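Local coordinates for protein cellulase (Clostridium cellulovorans, PDB 6UI3) that probably hydrolyses internal beta-1,4-glucosidic bonds of cellulose and related plant polysaccharides, as the family 5 (subfamily 4) glycoside hydrolase domain of a larger enzyme, at residues 20-31 / 298-306; 230-241 / 275-286. All coordinates share one frame; numbering follows the deposited sequence.

Interaction 1: residues 20-31 / 298-306; sequences VKDMKIGWNLGN and GMPCLWWDN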
loop_
_atom_site.group_PDB
_atom_site.type_symbol
_atom_site.label_atom_id
_atom_site.label_comp_id
_atom_site.label_asym_id
_atom_site.label_seq_id
_atom_site.Cartn_x
_atom_site.Cartn_y
_atom_site.Cartn_z
ATOM N N VAL A 20 -1.320 12.176 -7.136
ATOM C CA VAL A 20 -0.462 11.020 -7.387
ATOM C C VAL A 20 0.889 11.464 -7.939
ATOM O O VAL A 20 1.936 10.918 -7.559
ATOM C CB VAL A 20 -1.171 9.981 -8.272
ATOM C CG1 VAL A 20 -0.209 8.875 -8.708
ATOM C CG2 VAL A 20 -2.358 9.363 -7.491
ATOM N N LYS A 21 0.893 12.469 -8.816
ATOM C CA LYS A 21 2.146 12.979 -9.363
ATOM C C LYS A 21 3.076 13.476 -8.263
ATOM O O LYS A 21 4.301 13.403 -8.413
ATOM C CB LYS A 21 1.831 14.098 -10.358
ATOM C CG LYS A 21 3.052 14.773 -10.975
ATOM C CD LYS A 21 2.669 15.650 -12.178
ATOM C CE LYS A 21 1.760 16.833 -11.809
ATOM N NZ LYS A 21 2.463 17.947 -11.100
ATOM N N ASP A 22 2.519 13.983 -7.158
ATOM C CA ASP A 22 3.316 14.551 -6.073
ATOM C C ASP A 22 3.852 13.506 -5.094
ATOM O O ASP A 22 4.661 13.863 -4.231
ATOM C CB ASP A 22 2.465 15.580 -5.312
ATOM C CG ASP A 22 3.296 16.524 -4.481
ATOM O OD1 ASP A 22 4.254 17.101 -5.022
ATOM O OD2 ASP A 22 2.964 16.698 -3.291
ATOM N N MET A 23 3.459 12.231 -5.213
ATOM C CA MET A 23 3.787 11.236 -4.183
ATOM C C MET A 23 5.243 10.768 -4.217
ATOM O O MET A 23 5.815 10.466 -3.161
ATOM C CB MET A 23 2.843 10.042 -4.311
ATOM C CG MET A 23 1.453 10.344 -3.826
ATOM S SD MET A 23 0.255 9.031 -4.087
ATOM C CE MET A 23 0.849 7.762 -2.984
ATOM N N LYS A 24 5.836 10.645 -5.387
ATOM C CA LYS A 24 7.305 10.364 -5.578
ATOM C C LYS A 24 7.662 8.957 -5.075
ATOM O O LYS A 24 6.939 7.998 -5.382
ATOM C CB LYS A 24 8.147 11.488 -5.043
ATOM C CG LYS A 24 7.697 12.845 -5.571
ATOM C CD LYS A 24 8.602 13.971 -5.113
ATOM C CE LYS A 24 8.018 15.334 -5.460
ATOM N NZ LYS A 24 6.916 15.727 -4.538
ATOM N N ILE A 25 8.790 8.778 -4.353
ATOM C CA ILE A 25 9.320 7.484 -3.906
ATOM C C ILE A 25 8.726 7.135 -2.545
ATOM O O ILE A 25 8.724 7.993 -1.648
ATOM C CB ILE A 25 10.863 7.573 -3.813
ATOM C CG1 ILE A 25 11.465 8.031 -5.146
ATOM C CG2 ILE A 25 11.465 6.241 -3.361
ATOM C CD1 ILE A 25 12.945 8.337 -5.082
ATOM N N GLY A 26 8.299 5.888 -2.347
ATOM C CA GLY A 26 7.626 5.508 -1.126
ATOM C C GLY A 26 8.101 4.205 -0.500
ATOM O O GLY A 26 8.985 3.507 -1.015
ATOM N N TRP A 27 7.444 3.877 0.608
ATOM C CA TRP A 27 7.935 2.882 1.556
ATOM C C TRP A 27 6.775 2.422 2.420
ATOM O O TRP A 27 5.922 3.229 2.802
ATOM C CB TRP A 27 9.003 3.570 2.403
ATOM C CG TRP A 27 9.780 2.752 3.382
ATOM C CD1 TRP A 27 10.971 2.128 3.153
ATOM C CD2 TRP A 27 9.476 2.534 4.769
ATOM N NE1 TRP A 27 11.430 1.540 4.310
ATOM C CE2 TRP A 27 10.528 1.770 5.314
ATOM C CE3 TRP A 27 8.427 2.921 5.605
ATOM C CZ2 TRP A 27 10.551 1.380 6.657
ATOM C CZ3 TRP A 27 8.456 2.539 6.931
ATOM C CH2 TRP A 27 9.493 1.762 7.441
ATOM N N ASN A 28 6.713 1.122 2.696
ATOM C CA ASN A 28 5.721 0.547 3.595
ATOM C C ASN A 28 6.348 0.208 4.945
ATOM O O ASN A 28 7.406 -0.431 5.008
ATOM C CB ASN A 28 5.162 -0.795 3.086
ATOM C CG ASN A 28 4.188 -0.651 1.953
ATOM O OD1 ASN A 28 2.970 -0.675 2.148
ATOM N ND2 ASN A 28 4.713 -0.566 0.737
ATOM N N LEU A 29 5.626 0.533 6.020
ATOM C CA LEU A 29 5.940 0.108 7.390
ATOM C C LEU A 29 5.477 -1.341 7.580
ATOM O O LEU A 29 4.455 -1.638 8.194
ATOM C CB LEU A 29 5.268 1.066 8.373
ATOM C CG LEU A 29 5.572 0.872 9.847
ATOM C CD1 LEU A 29 7.019 1.187 10.181
ATOM C CD2 LEU A 29 4.630 1.744 10.696
ATOM N N GLY A 30 6.261 -2.261 7.009
ATOM C CA GLY A 30 5.828 -3.652 6.919
ATOM C C GLY A 30 6.013 -4.426 8.212
ATOM O O GLY A 30 6.904 -4.144 9.021
ATOM N N ASN A 31 5.170 -5.443 8.376
ATOM C CA ASN A 31 5.227 -6.348 9.529
ATOM C C ASN A 31 5.208 -5.573 10.847
ATOM O O ASN A 31 5.981 -5.831 11.783
ATOM C CB ASN A 31 6.429 -7.289 9.446
ATOM C CG ASN A 31 6.257 -8.378 8.407
ATOM O OD1 ASN A 31 5.419 -8.280 7.515
ATOM N ND2 ASN A 31 7.072 -9.423 8.511
ATOM N N GLY A 298 3.637 7.433 -14.644
ATOM C CA GLY A 298 3.148 8.222 -13.527
ATOM C C GLY A 298 2.747 7.431 -12.302
ATOM O O GLY A 298 1.925 7.911 -11.512
ATOM N N MET A 299 3.331 6.247 -12.099
ATOM C CA MET A 299 2.937 5.394 -10.993
ATOM C C MET A 299 3.968 5.439 -9.878
ATOM O O MET A 299 5.094 4.941 -10.067
ATOM C CB MET A 299 2.757 3.962 -11.493
ATOM C CG MET A 299 1.790 3.894 -12.654
ATOM S SD MET A 299 1.572 2.246 -13.318
ATOM C CE MET A 299 0.566 2.536 -14.749
ATOM N N PRO A 300 3.642 5.985 -8.711
ATOM C CA PRO A 300 4.587 5.914 -7.593
ATOM C C PRO A 300 4.752 4.477 -7.126
ATOM O O PRO A 300 3.823 3.663 -7.198
ATOM C CB PRO A 300 3.945 6.778 -6.501
ATOM C CG PRO A 300 2.631 7.152 -6.970
ATOM C CD PRO A 300 2.408 6.709 -8.369
ATOM N N CYS A 301 5.965 4.166 -6.658
ATOM C CA CYS A 301 6.336 2.839 -6.187
ATOM C C CYS A 301 6.689 2.886 -4.709
ATOM O O CYS A 301 7.485 3.725 -4.283
ATOM C CB CYS A 301 7.541 2.302 -6.958
ATOM S SG CYS A 301 7.232 2.052 -8.715
ATOM N N LEU A 302 6.091 1.993 -3.933
ATOM C CA LEU A 302 6.309 1.924 -2.494
ATOM C C LEU A 302 6.945 0.585 -2.139
ATOM O O LEU A 302 6.300 -0.458 -2.247
ATOM C CB LEU A 302 4.979 2.094 -1.760
ATOM C CG LEU A 302 4.314 3.465 -1.788
ATOM C CD1 LEU A 302 3.929 3.991 -3.104
ATOM C CD2 LEU A 302 3.064 3.417 -0.908
ATOM N N TRP A 303 8.204 0.608 -1.712
ATOM C CA TRP A 303 8.914 -0.612 -1.341
ATOM C C TRP A 303 8.321 -1.212 -0.068
ATOM O O TRP A 303 8.035 -0.501 0.895
ATOM C CB TRP A 303 10.403 -0.291 -1.131
ATOM C CG TRP A 303 11.261 -1.498 -0.782
ATOM C CD1 TRP A 303 11.361 -2.086 0.436
ATOM C CD2 TRP A 303 12.147 -2.223 -1.645
ATOM N NE1 TRP A 303 12.221 -3.149 0.378
ATOM C CE2 TRP A 303 12.735 -3.249 -0.879
ATOM C CE3 TRP A 303 12.493 -2.113 -2.987
ATOM C CZ2 TRP A 303 13.648 -4.145 -1.411
ATOM C CZ3 TRP A 303 13.416 -2.997 -3.507
ATOM C CH2 TRP A 303 13.988 -3.990 -2.713
ATOM N N TRP A 304 8.160 -2.536 -0.066
ATOM C CA TRP A 304 7.704 -3.261 1.131
ATOM C C TRP A 304 8.888 -3.556 2.044
ATOM O O TRP A 304 9.685 -4.447 1.763
ATOM C CB TRP A 304 7.008 -4.571 0.758
ATOM C CG TRP A 304 6.519 -5.302 1.980
ATOM C CD1 TRP A 304 7.141 -6.326 2.636
ATOM C CD2 TRP A 304 5.316 -5.036 2.699
ATOM N NE1 TRP A 304 6.400 -6.706 3.734
ATOM C CE2 TRP A 304 5.265 -5.935 3.788
ATOM C CE3 TRP A 304 4.269 -4.129 2.530
ATOM C CZ2 TRP A 304 4.216 -5.939 4.689
ATOM C CZ3 TRP A 304 3.232 -4.144 3.420
ATOM C CH2 TRP A 304 3.205 -5.040 4.482
ATOM N N ASP A 305 8.998 -2.820 3.146
ATOM C CA ASP A 305 10.123 -2.934 4.077
ATOM C C ASP A 305 9.660 -3.595 5.369
ATOM O O ASP A 305 9.030 -2.963 6.214
ATOM C CB ASP A 305 10.758 -1.578 4.341
ATOM C CG ASP A 305 12.089 -1.698 5.048
ATOM O OD1 ASP A 305 12.295 -2.722 5.751
ATOM O OD2 ASP A 305 12.897 -0.757 4.911
ATOM N N ASN A 306 9.979 -4.884 5.518
ATOM C CA ASN A 306 9.599 -5.626 6.713
ATOM C C ASN A 306 10.682 -5.667 7.796
ATOM O O ASN A 306 10.500 -6.357 8.811
ATOM C CB ASN A 306 9.175 -7.050 6.348
ATOM C CG ASN A 306 10.273 -7.855 5.700
ATOM O OD1 ASN A 306 11.425 -7.428 5.602
ATOM N ND2 ASN A 306 9.914 -9.051 5.273
HETATM O O HOH W 1 8.036 6.112 -7.187
#
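The backbones come nearest at Gly26 and Leu302, CA to CA 4.1 Å. Gly26 N donates to Cys301 O, and Trp303 N returns a bond to Gly26 O. Asn28 N donates to Trp303 O at 2.8 Å. The amide of Asn28 lies against the Trp304 ring, its CG 3.5 Å from Trp304 CE3, with the planes 44° apart. Its OD1 is held by Arg64 and its ND2 by Gly270 O, so neighbouring strands fix its rotation. Strands 25-29 and 301-305 are the first and last of the (beta/alpha)8 barrel, and their parallel pairing closes it. Near the strands' C-terminal ends, Gly30 CA sits over one face of Trp304, 3.9 Å from the centroid of the six-membered ring. On the side of Trp27 and Trp303, CG of Trp27 is anti to N (chi1 -174°), carrying the indole toward Asp305. Trp27 NE1 meets Asp305 OD2 at 2.8 Å, on the anti side but tilted out of the carboxylate plane, in a bent bond. OD2 also accepts from Leu319 N. The backbones are looser at the other end, where a water bridges Lys24 O and Cys301 N. Near the end of helix 16-21, Val20 CG1 presses tightly on Pro300 CD at 3.4 Å.

Interaction 2: residues 230-241 / 275-286; sequences ALNIAPGTPTTF and TDKDNLQDRINF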
loop_
_atom_site.group_PDB
_atom_site.type_symbol
_atom_site.label_atom_id
_atom_site.label_comp_id
_atom_site.label_asym_id
_atom_site.label_seq_id
_atom_site.Cartn_x
_atom_site.Cartn_y
_atom_site.Cartn_z
ATOM N N ALA A 230 11.364 -12.072 -7.786
ATOM C CA ALA A 230 11.174 -10.976 -6.848
ATOM C C ALA A 230 10.744 -11.408 -5.459
ATOM O O ALA A 230 11.091 -10.734 -4.478
ATOM C CB ALA A 230 10.152 -9.958 -7.372
ATOM N N LEU A 231 9.957 -12.469 -5.334
ATOM C CA LEU A 231 9.345 -12.794 -4.057
ATOM C C LEU A 231 9.417 -14.258 -3.658
ATOM O O LEU A 231 9.307 -14.543 -2.464
ATOM C CB LEU A 231 7.883 -12.326 -4.026
ATOM C CG LEU A 231 7.134 -12.313 -2.692
ATOM C CD1 LEU A 231 7.900 -11.519 -1.665
ATOM C CD2 LEU A 231 5.740 -11.737 -2.890
ATOM N N ASN A 232 9.598 -15.184 -4.586
ATOM C CA ASN A 232 9.727 -16.593 -4.222
ATOM C C ASN A 232 11.057 -16.792 -3.513
ATOM O O ASN A 232 12.116 -16.561 -4.096
ATOM C CB ASN A 232 9.690 -17.407 -5.508
ATOM C CG ASN A 232 9.581 -18.891 -5.283
ATOM O OD1 ASN A 232 9.880 -19.414 -4.217
ATOM N ND2 ASN A 232 9.189 -19.591 -6.341
ATOM N N ILE A 233 11.015 -17.249 -2.259
ATOM C CA ILE A 233 12.208 -17.392 -1.438
ATOM C C ILE A 233 12.762 -18.809 -1.426
ATOM O O ILE A 233 13.762 -19.062 -0.742
ATOM C CB ILE A 233 11.976 -16.898 0.009
ATOM C CG1 ILE A 233 10.865 -17.679 0.709
ATOM C CG2 ILE A 233 11.646 -15.412 0.016
ATOM C CD1 ILE A 233 10.763 -17.420 2.230
ATOM N N ALA A 234 12.148 -19.743 -2.133
ATOM C CA ALA A 234 12.643 -21.112 -2.106
ATOM C C ALA A 234 14.074 -21.180 -2.633
ATOM O O ALA A 234 14.459 -20.431 -3.539
ATOM C CB ALA A 234 11.738 -22.004 -2.952
ATOM N N PRO A 235 14.888 -22.072 -2.095
ATOM C CA PRO A 235 16.235 -22.233 -2.644
ATOM C C PRO A 235 16.159 -22.732 -4.082
ATOM O O PRO A 235 15.230 -23.446 -4.458
ATOM C CB PRO A 235 16.879 -23.266 -1.717
ATOM C CG PRO A 235 15.725 -23.996 -1.100
ATOM C CD PRO A 235 14.613 -23.017 -0.996
ATOM N N GLY A 236 17.159 -22.357 -4.881
ATOM C CA GLY A 236 17.235 -22.758 -6.271
ATOM C C GLY A 236 16.423 -21.930 -7.230
ATOM O O GLY A 236 16.446 -22.213 -8.435
ATOM N N THR A 237 15.693 -20.939 -6.745
ATOM C CA THR A 237 14.885 -20.068 -7.593
ATOM C C THR A 237 15.763 -19.025 -8.277
ATOM O O THR A 237 16.925 -18.827 -7.919
ATOM C CB THR A 237 13.787 -19.407 -6.765
ATOM O OG1 THR A 237 14.372 -18.739 -5.642
ATOM C CG2 THR A 237 12.750 -20.440 -6.307
ATOM N N PRO A 238 15.225 -18.325 -9.274
ATOM C CA PRO A 238 16.049 -17.366 -10.026
ATOM C C PRO A 238 16.595 -16.239 -9.164
ATOM O O PRO A 238 15.904 -15.714 -8.288
ATOM C CB PRO A 238 15.076 -16.822 -11.084
ATOM C CG PRO A 238 14.097 -17.921 -11.293
ATOM C CD PRO A 238 13.924 -18.560 -9.923
ATOM N N THR A 239 17.832 -15.831 -9.476
ATOM C CA THR A 239 18.487 -14.692 -8.857
ATOM C C THR A 239 18.903 -13.613 -9.848
ATOM O O THR A 239 19.242 -12.510 -9.413
ATOM C CB THR A 239 19.736 -15.137 -8.079
ATOM O OG1 THR A 239 20.719 -15.658 -8.978
ATOM C CG2 THR A 239 19.405 -16.202 -7.063
ATOM N N THR A 240 18.920 -13.900 -11.144
ATOM C CA THR A 240 19.411 -12.961 -12.152
ATOM C C THR A 240 18.254 -12.148 -12.712
ATOM O O THR A 240 17.201 -12.701 -13.057
ATOM C CB THR A 240 20.122 -13.718 -13.285
ATOM O OG1 THR A 240 21.268 -14.404 -12.763
ATOM C CG2 THR A 240 20.579 -12.765 -14.418
ATOM N N PHE A 241 18.452 -10.841 -12.822
ATOM C CA PHE A 241 17.494 -9.963 -13.483
ATOM C C PHE A 241 17.895 -9.872 -14.953
ATOM O O PHE A 241 18.907 -9.252 -15.289
ATOM C CB PHE A 241 17.452 -8.587 -12.822
ATOM C CG PHE A 241 16.451 -7.655 -13.456
ATOM C CD1 PHE A 241 16.856 -6.469 -14.020
ATOM C CD2 PHE A 241 15.097 -7.976 -13.502
ATOM C CE1 PHE A 241 15.930 -5.607 -14.617
ATOM C CE2 PHE A 241 14.178 -7.124 -14.101
ATOM C CZ PHE A 241 14.603 -5.932 -14.646
ATOM N N THR A 275 13.346 -9.636 -3.190
ATOM C CA THR A 275 13.909 -10.269 -2.007
ATOM C C THR A 275 15.403 -10.539 -2.167
ATOM O O THR A 275 15.904 -10.829 -3.262
ATOM C CB THR A 275 13.100 -11.539 -1.687
ATOM O OG1 THR A 275 13.418 -11.984 -0.367
ATOM C CG2 THR A 275 13.348 -12.670 -2.684
ATOM N N ASP A 276 16.124 -10.441 -1.046
ATOM C CA ASP A 276 17.570 -10.636 -1.051
ATOM C C ASP A 276 17.894 -12.114 -1.245
ATOM O O ASP A 276 17.584 -12.950 -0.386
ATOM C CB ASP A 276 18.176 -10.130 0.261
ATOM C CG ASP A 276 19.676 -9.985 0.213
ATOM O OD1 ASP A 276 20.288 -10.276 -0.839
ATOM O OD2 ASP A 276 20.250 -9.595 1.264
ATOM N N LYS A 277 18.558 -12.430 -2.345
ATOM C CA LYS A 277 19.108 -13.755 -2.607
ATOM C C LYS A 277 20.624 -13.650 -2.753
ATOM O O LYS A 277 21.236 -14.359 -3.551
ATOM C CB LYS A 277 18.448 -14.380 -3.832
ATOM C CG LYS A 277 16.936 -14.536 -3.698
ATOM C CD LYS A 277 16.311 -15.199 -4.899
ATOM C CE LYS A 277 14.809 -15.178 -4.837
ATOM N NZ LYS A 277 14.206 -15.963 -5.956
ATOM N N ASP A 278 21.230 -12.728 -1.998
ATOM C CA ASP A 278 22.670 -12.466 -2.071
ATOM C C ASP A 278 23.077 -12.076 -3.484
ATOM O O ASP A 278 24.122 -12.480 -3.998
ATOM C CB ASP A 278 23.465 -13.638 -1.499
ATOM C CG ASP A 278 23.014 -13.978 -0.085
ATOM O OD1 ASP A 278 22.594 -15.128 0.156
ATOM O OD2 ASP A 278 23.015 -13.065 0.772
ATOM N N ASN A 279 22.244 -11.248 -4.099
ATOM C CA ASN A 279 22.313 -10.866 -5.501
ATOM C C ASN A 279 22.174 -9.367 -5.653
ATOM O O ASN A 279 21.351 -8.870 -6.428
ATOM C CB ASN A 279 21.235 -11.604 -6.303
ATOM C CG ASN A 279 19.810 -11.346 -5.799
ATOM O OD1 ASN A 279 19.583 -10.969 -4.645
ATOM N ND2 ASN A 279 18.840 -11.580 -6.677
ATOM N N LEU A 280 23.011 -8.616 -4.923
ATOM C CA LEU A 280 22.851 -7.169 -4.834
ATOM C C LEU A 280 22.779 -6.501 -6.202
ATOM O O LEU A 280 21.927 -5.643 -6.427
ATOM C CB LEU A 280 23.980 -6.552 -4.004
ATOM C CG LEU A 280 23.897 -5.026 -3.870
ATOM C CD1 LEU A 280 22.669 -4.584 -3.115
ATOM C CD2 LEU A 280 25.168 -4.499 -3.199
ATOM N N GLN A 281 23.687 -6.835 -7.121
ATOM C CA GLN A 281 23.683 -6.129 -8.403
ATOM C C GLN A 281 22.401 -6.394 -9.179
ATOM O O GLN A 281 21.867 -5.493 -9.831
ATOM C CB GLN A 281 24.921 -6.487 -9.227
ATOM C CG GLN A 281 26.234 -6.045 -8.575
ATOM C CD GLN A 281 26.273 -4.565 -8.246
ATOM O OE1 GLN A 281 25.942 -3.731 -9.080
ATOM N NE2 GLN A 281 26.686 -4.235 -7.020
ATOM N N ASP A 282 21.895 -7.626 -9.130
ATOM C CA ASP A 282 20.604 -7.908 -9.747
ATOM C C ASP A 282 19.486 -7.105 -9.107
ATOM O O ASP A 282 18.568 -6.651 -9.802
ATOM C CB ASP A 282 20.311 -9.400 -9.658
ATOM C CG ASP A 282 21.244 -10.214 -10.512
ATOM O OD1 ASP A 282 21.121 -10.117 -11.754
ATOM O OD2 ASP A 282 22.107 -10.920 -9.932
ATOM N N ARG A 283 19.525 -6.940 -7.782
ATOM C CA ARG A 283 18.485 -6.168 -7.109
ATOM C C ARG A 283 18.563 -4.692 -7.490
ATOM O O ARG A 283 17.527 -4.025 -7.630
ATOM C CB ARG A 283 18.585 -6.360 -5.592
ATOM C CG ARG A 283 18.358 -7.802 -5.152
ATOM C CD ARG A 283 17.691 -7.883 -3.787
ATOM N NE ARG A 283 18.547 -7.438 -2.696
ATOM C CZ ARG A 283 18.105 -7.071 -1.499
ATOM N NH1 ARG A 283 16.808 -7.053 -1.234
ATOM N NH2 ARG A 283 18.970 -6.706 -0.567
ATOM N N ILE A 284 19.777 -4.158 -7.657
ATOM C CA ILE A 284 19.951 -2.773 -8.105
ATOM C C ILE A 284 19.357 -2.597 -9.493
ATOM O O ILE A 284 18.567 -1.678 -9.747
ATOM C CB ILE A 284 21.444 -2.385 -8.090
ATOM C CG1 ILE A 284 21.977 -2.341 -6.654
ATOM C CG2 ILE A 284 21.658 -1.040 -8.777
ATOM C CD1 ILE A 284 23.502 -2.275 -6.568
ATOM N N ASN A 285 19.729 -3.492 -10.411
ATOM C CA ASN A 285 19.255 -3.387 -11.786
ATOM C C ASN A 285 17.747 -3.541 -11.861
ATOM O O ASN A 285 17.067 -2.793 -12.571
ATOM C CB ASN A 285 19.909 -4.458 -12.664
ATOM C CG ASN A 285 21.408 -4.309 -12.775
ATOM O OD1 ASN A 285 21.973 -3.244 -12.503
ATOM N ND2 ASN A 285 22.058 -5.379 -13.207
ATOM N N PHE A 286 17.204 -4.498 -11.111
ATOM C CA PHE A 286 15.760 -4.667 -11.031
ATOM C C PHE A 286 15.074 -3.397 -10.564
ATOM O O PHE A 286 14.081 -2.952 -11.157
ATOM C CB PHE A 286 15.454 -5.816 -10.065
ATOM C CG PHE A 286 13.983 -5.992 -9.731
ATOM C CD1 PHE A 286 13.368 -5.248 -8.738
ATOM C CD2 PHE A 286 13.218 -6.947 -10.381
ATOM C CE1 PHE A 286 12.011 -5.449 -8.434
ATOM C CE2 PHE A 286 11.867 -7.139 -10.059
ATOM C CZ PHE A 286 11.283 -6.396 -9.105
HETATM O O HOH W 2 22.357 -13.679 -9.821
HETATM O O HOH W 3 20.876 -8.029 -13.612
#
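The backbones meet directly where Thr275 N donates to Ala230 O at 2.8 Å, and no strand pairing follows. From there the loop 230-241 of the TIM barrel, which leads from helix 227-230 toward helix 243-261, runs past the turn before helix 280-296 and along that helix's first residues. Lys277 ties the loop together. Its chain is extended beyond CG, which carries NZ to Asn232 O, Thr237 OG1 and Pro238 O, all within 2.9 Å. Asn228 O is a further acceptor, so four oxygens surround the ammonium group and probably stabilise its charge. Thr239 CG2 packs on the aliphatic part of the same lysine. Asn279 ND2 donates to Thr239 O at 2.9 Å, nearly straight at 172° and in both the amide and the carbonyl plane. Its OD1 accepts from Lys277 N, so both ends of the amide are engaged. Asp282 OD1 takes the Phe241 N-H from above the carboxylate plane. Two waters also donate to this carboxylate, one to each oxygen. Phe241 CG is anti to its N (chi1 -179°), and the ring lies against the helix. Phe286 turns its edge toward the Phe241 face in an offset edge-to-face pair, with planes at 75°. Phe286 CA stands over the centre of the Phe241 ring, 3.7 Å from the centroid.

How the interactions relate
Both contacts belong to one (beta/alpha)8 barrel, with centres about 20 Å apart. Interaction 1 is buried, about 7 Å from the centre of the chain, and joins the first strand to the eighth. Interaction 2 is partly buried at the periphery, about 22 Å from that centre. Along the chain it is nested inside the loop that interaction 1 closes. Helix 280-296, which begins in interaction 2, is followed, after a short connection, by strand 301-305 of interaction 1. The two sites also touch, Trp303 CZ2 packing 4.3 Å from Arg283 NH1. Thus the strand that closes the barrel follows a helix whose start is bonded to an outer loop.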